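Local coordinates for archaeal Sm-like protein AF-Sm2 (Archaeoglobus fulgidus, PDB 1LJO), which assembles into a hexameric ring of the Sm type and probably binds RNA, at the interface of chains A and B. Residues are numbered along the deposited sequence; one frame, centred on the assembly and turned at random. Chains: chain A/B, Archaeal Sm-like protein AF-Sm2.

The interface of chains A and B. Residues chain A 3-4, 6, 9; chain B 34-36, 43, 63.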
loop_
_atom_site.group_PDB
_atom_site.type_symbol
_atom_site.label_atom_id
_atom_site.label_comp_id
_atom_site.label_asym_id
_atom_site.label_seq_id
_atom_site.Cartn_x
_atom_site.Cartn_y
_atom_site.Cartn_z
ATOM N N MET A 3 -15.655 -7.304 -22.735
ATOM C CA MET A 3 -15.659 -6.701 -21.412
ATOM C C MET A 3 -15.165 -5.267 -21.484
ATOM O O MET A 3 -14.483 -4.884 -22.434
ATOM C CB MET A 3 -14.785 -7.508 -20.444
ATOM C CG MET A 3 -13.286 -7.415 -20.685
ATOM S SD MET A 3 -12.353 -8.210 -19.349
ATOM C CE MET A 3 -10.865 -8.738 -20.204
ATOM N N VAL A 4 -15.523 -4.475 -20.480
ATOM C CA VAL A 4 -15.113 -3.077 -20.420
ATOM C C VAL A 4 -13.980 -2.925 -19.413
ATOM O O VAL A 4 -14.145 -3.231 -18.231
ATOM C CB VAL A 4 -16.292 -2.173 -19.997
ATOM C CG1 VAL A 4 -15.863 -0.712 -19.999
ATOM C CG2 VAL A 4 -17.462 -2.381 -20.942
ATOM N N PRO A 6 -11.460 -1.406 -16.734
ATOM C CA PRO A 6 -11.646 -0.408 -15.681
ATOM C C PRO A 6 -11.148 0.979 -16.104
ATOM O O PRO A 6 -11.850 1.970 -15.929
ATOM C CB PRO A 6 -10.857 -0.997 -14.519
ATOM C CG PRO A 6 -11.119 -2.470 -14.683
ATOM C CD PRO A 6 -10.904 -2.655 -16.179
ATOM N N MET A 9 -13.561 2.579 -18.333
ATOM C CA MET A 9 -14.722 3.056 -17.597
ATOM C C MET A 9 -14.419 4.383 -16.900
ATOM O O MET A 9 -15.185 5.337 -17.015
ATOM C CB MET A 9 -15.165 2.004 -16.570
ATOM C CG MET A 9 -16.432 2.366 -15.806
ATOM S SD MET A 9 -17.829 2.738 -16.903
ATOM C CE MET A 9 -18.927 3.572 -15.773
ATOM N N GLU B 34 -17.799 -6.859 -14.881
ATOM C CA GLU B 34 -17.878 -6.449 -16.279
ATOM C C GLU B 34 -16.512 -6.253 -16.911
ATOM O O GLU B 34 -16.379 -6.281 -18.133
ATOM C CB GLU B 34 -18.685 -5.154 -16.400
ATOM C CG GLU B 34 -20.181 -5.376 -16.401
ATOM C CD GLU B 34 -20.667 -5.994 -17.693
ATOM O OE1 GLU B 34 -20.644 -5.299 -18.732
ATOM O OE2 GLU B 34 -21.058 -7.177 -17.674
ATOM N N GLY B 35 -15.496 -6.047 -16.081
ATOM C CA GLY B 35 -14.160 -5.852 -16.609
ATOM C C GLY B 35 -13.075 -5.913 -15.552
ATOM O O GLY B 35 -13.310 -5.603 -14.385
ATOM N N VAL B 36 -11.882 -6.317 -15.973
ATOM C CA VAL B 36 -10.735 -6.422 -15.085
ATOM C C VAL B 36 -9.457 -6.276 -15.914
ATOM O O VAL B 36 -9.468 -6.542 -17.116
ATOM C CB VAL B 36 -10.724 -7.796 -14.354
ATOM C CG1 VAL B 36 -10.755 -8.930 -15.370
ATOM C CG2 VAL B 36 -9.492 -7.915 -13.467
ATOM N N TYR B 43 -14.196 -3.643 -12.522
ATOM C CA TYR B 43 -15.347 -2.839 -12.896
ATOM C C TYR B 43 -16.575 -3.719 -12.707
ATOM O O TYR B 43 -16.769 -4.700 -13.425
ATOM C CB TYR B 43 -15.244 -2.352 -14.346
ATOM C CG TYR B 43 -16.517 -1.712 -14.875
ATOM C CD1 TYR B 43 -17.340 -0.950 -14.045
ATOM C CD2 TYR B 43 -16.896 -1.867 -16.207
ATOM C CE1 TYR B 43 -18.507 -0.362 -14.526
ATOM C CE2 TYR B 43 -18.060 -1.283 -16.699
ATOM C CZ TYR B 43 -18.863 -0.535 -15.851
ATOM O OH TYR B 43 -20.032 0.021 -16.320
ATOM N N VAL B 63 -15.986 1.154 -9.799
ATOM C CA VAL B 63 -14.664 0.703 -10.204
ATOM C C VAL B 63 -13.833 0.538 -8.937
ATOM O O VAL B 63 -13.715 1.472 -8.138
ATOM C CB VAL B 63 -13.983 1.729 -11.133
ATOM C CG1 VAL B 63 -12.522 1.361 -11.336
ATOM C CG2 VAL B 63 -14.721 1.784 -12.471
#
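A:Met9 lies across B:Tyr43 at the tight end of this contact between neighbouring subunits of the Sm hexamer. The N-terminal segment and helix 6-12 of chain A rest on strands 28-36, 42-44 and 62-64 of chain B. CG of A:Met9 sits over the centre of the tyrosine ring, 3.7 Å from its centroid, in a CH-pi contact. The methionine chain runs roughly perpendicular to the tyrosine side chain. With CG anti to the backbone N (chi1 -176°) and a bend at chi2 (55°), the thioether runs from the ring centre towards the phenol end. There SD is 3.6 Å from CZ and 3.5 Å from the hydroxyl OH. The same CG meets the CG2 methyl of B:Val63 at 3.8 Å, in a direction nearly perpendicular to its approach to the ring. A:Val4 packs beside the ring, its CB 3.8 Å from CE2 of B:Tyr43. A:Pro6 adds its CG near the tyrosine backbone N and its CD against B:Val36. An alanine in place of B:Tyr43 would probably open a gap between A:Met9 and A:Val4 and set the thioether free to turn. The end at A:Met3 is looser. Its side chain reaches out straight past the backbone of B:Gly35 and B:Val36, with SD 4.0 Å from CA of B:Gly35. B:Glu34 takes part through its backbone. A backbone hydrogen bond ties the two chains here: the amide N of A:Val4 donates to O of B:Glu34 over 3.1 Å, the donor tilted 34° from the carbonyl plane.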